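PDB 4QK0: GH127 beta-L-arabinofuranoside from Geobacillus stearothermophilus, which probably hydrolyses beta-L-arabinofuranosides, releasing L-arabinose, as a family 127 glycoside hydrolase. Local coordinates for residues A[443-448]-A[454-459]. Numbering follows the deposited sequence.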
loop_
_atom_site.group_PDB
_atom_site.type_symbol
_atom_site.label_atom_id
_atom_site.label_comp_id
_atom_site.label_asym_id
_atom_site.label_seq_id
_atom_site.Cartn_x
_atom_site.Cartn_y
_atom_site.Cartn_z
ATOM N N GLY A 443 -17.451 -30.392 -21.079
ATOM C CA GLY A 443 -17.638 -31.746 -21.574
ATOM C C GLY A 443 -18.149 -32.625 -20.441
ATOM O O GLY A 443 -17.499 -32.760 -19.424
ATOM N N SER A 444 -19.354 -33.164 -20.598
ATOM C CA SER A 444 -20.036 -33.873 -19.514
ATOM C C SER A 444 -21.343 -34.509 -19.970
ATOM O O SER A 444 -21.834 -34.242 -21.067
ATOM C CB SER A 444 -20.394 -32.901 -18.420
ATOM O OG SER A 444 -21.227 -31.867 -18.937
ATOM N N ASP A 445 -21.895 -35.349 -19.108
ATOM C CA ASP A 445 -23.262 -35.773 -19.284
ATOM C C ASP A 445 -24.039 -35.857 -17.999
ATOM O O ASP A 445 -23.494 -35.916 -16.882
ATOM C CB ASP A 445 -23.383 -37.036 -20.124
ATOM C CG ASP A 445 -22.567 -38.158 -19.599
ATOM O OD1 ASP A 445 -22.816 -38.538 -18.444
ATOM O OD2 ASP A 445 -21.697 -38.643 -20.337
ATOM N N ILE A 446 -25.346 -35.731 -18.175
ATOM C CA ILE A 446 -26.261 -35.719 -17.060
ATOM C C ILE A 446 -27.450 -36.591 -17.382
ATOM O O ILE A 446 -27.951 -36.617 -18.503
ATOM C CB ILE A 446 -26.719 -34.314 -16.679
ATOM C CG1 ILE A 446 -27.731 -34.394 -15.545
ATOM C CG2 ILE A 446 -27.285 -33.570 -17.885
ATOM C CD1 ILE A 446 -28.078 -33.064 -14.941
ATOM N N GLN A 447 -27.843 -37.336 -16.368
ATOM C CA GLN A 447 -28.986 -38.224 -16.406
ATOM C C GLN A 447 -29.969 -37.624 -15.419
ATOM O O GLN A 447 -29.693 -37.566 -14.243
ATOM C CB GLN A 447 -28.546 -39.626 -15.945
ATOM C CG GLN A 447 -29.695 -40.596 -15.723
ATOM C CD GLN A 447 -30.433 -40.869 -17.010
ATOM O OE1 GLN A 447 -31.614 -40.536 -17.135
ATOM N NE2 GLN A 447 -29.723 -41.434 -18.001
ATOM N N THR A 448 -31.112 -37.168 -15.877
ATOM C CA THR A 448 -31.994 -36.405 -15.002
ATOM C C THR A 448 -33.439 -36.780 -15.307
ATOM O O THR A 448 -33.699 -37.602 -16.172
ATOM C CB THR A 448 -31.703 -34.894 -15.179
ATOM O OG1 THR A 448 -32.495 -34.086 -14.288
ATOM C CG2 THR A 448 -31.936 -34.446 -16.593
ATOM N N SER A 454 -37.256 -39.812 -17.781
ATOM C CA SER A 454 -35.832 -39.905 -17.806
ATOM C C SER A 454 -35.178 -39.309 -19.074
ATOM O O SER A 454 -35.560 -39.651 -20.194
ATOM C CB SER A 454 -35.441 -41.357 -17.678
ATOM O OG SER A 454 -34.076 -41.502 -17.965
ATOM N N VAL A 455 -34.200 -38.404 -18.881
ATOM C CA VAL A 455 -33.552 -37.705 -20.003
ATOM C C VAL A 455 -32.047 -37.661 -19.836
ATOM O O VAL A 455 -31.542 -37.290 -18.778
ATOM C CB VAL A 455 -34.035 -36.249 -20.152
ATOM C CG1 VAL A 455 -33.418 -35.601 -21.380
ATOM C CG2 VAL A 455 -35.540 -36.206 -20.242
ATOM N N LYS A 456 -31.355 -38.029 -20.898
ATOM C CA LYS A 456 -29.931 -38.041 -20.929
ATOM C C LYS A 456 -29.457 -36.868 -21.810
ATOM O O LYS A 456 -29.879 -36.696 -22.959
ATOM C CB LYS A 456 -29.450 -39.379 -21.465
ATOM C CG LYS A 456 -28.092 -39.795 -20.959
ATOM C CD LYS A 456 -27.005 -39.338 -21.910
ATOM C CE LYS A 456 -25.604 -39.697 -21.414
ATOM N NZ LYS A 456 -25.091 -40.990 -21.958
ATOM N N ILE A 457 -28.551 -36.071 -21.257
ATOM C CA ILE A 457 -27.949 -34.951 -21.993
ATOM C C ILE A 457 -26.430 -35.019 -21.980
ATOM O O ILE A 457 -25.835 -35.266 -20.949
ATOM C CB ILE A 457 -28.474 -33.640 -21.444
ATOM C CG1 ILE A 457 -29.909 -33.520 -21.902
ATOM C CG2 ILE A 457 -27.662 -32.464 -21.994
ATOM C CD1 ILE A 457 -30.702 -32.490 -21.189
HETATM N N MSE A 458 -25.832 -34.890 -23.151
HETATM C CA MSE A 458 -24.392 -34.988 -23.334
HETATM C C MSE A 458 -23.923 -33.656 -23.866
HETATM O O MSE A 458 -24.547 -33.110 -24.790
HETATM C CB MSE A 458 -24.135 -36.026 -24.411
HETATM C CG MSE A 458 -23.120 -37.097 -24.070
HETATM SE SE MSE A 458 -23.322 -38.636 -25.235
HETATM C CE MSE A 458 -25.272 -38.949 -25.097
ATOM N N GLN A 459 -22.833 -33.125 -23.294
ATOM C CA GLN A 459 -22.113 -31.945 -23.851
ATOM C C GLN A 459 -20.765 -32.362 -24.374
ATOM O O GLN A 459 -19.985 -32.925 -23.611
ATOM C CB GLN A 459 -21.774 -30.953 -22.764
ATOM C CG GLN A 459 -22.742 -29.867 -22.526
ATOM C CD GLN A 459 -22.165 -28.751 -21.692
ATOM O OE1 GLN A 459 -21.355 -27.955 -22.171
ATOM N NE2 GLN A 459 -22.577 -28.686 -20.459
#
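A beta hairpin of the GH127 middle domain brings Ser444, Ile446 and Thr448 into hydrogen-bonded antiparallel pairing with Gln459, Ile457 and Val455. Each pair is closed by two backbone bonds; the straightest runs from Gln459 N to Ser444 O, 2.7 Å long and 177° at the hydrogen.

Asp445, Gln447, Lys456 and Met458, present as selenomethionine, share one face, where the Gln447 chain reaches across to the partner strand. Gln447 has CG anti to its backbone N (chi1 171°) and then bends at chi2, which swings its amide over that strand. There Ser454 OG donates to Gln447 OE1 at 2.8 Å, tilted 27° from the amide's carbonyl plane, while Gln447 NE2 rests 3.8 Å from Lys456 CG. With an alanine in place of Ser454, OE1 would probably lose this donor and the Gln447 amide would be freer to turn. Lys456 passes its CE 3.7 Å from Asp445 CB, but its NZ stays 4.4 Å from Asp445 OD2, too far for a salt bridge.

The face formed by Ser444, Ile446, Thr448, Val455, Ile457 and Gln459 is buried: Ile446 CG2 touches Ile457 CB at 3.8 Å. Tyr429 OH bonds to Ser444 OG and also to Gln459 NE2. In the seven-stranded antiparallel sheet, strand 15-18 pairs with the 443-448 side and strand 468-475 with the 454-459 side, while strand 436-438 packs against Ile457 and Gln459.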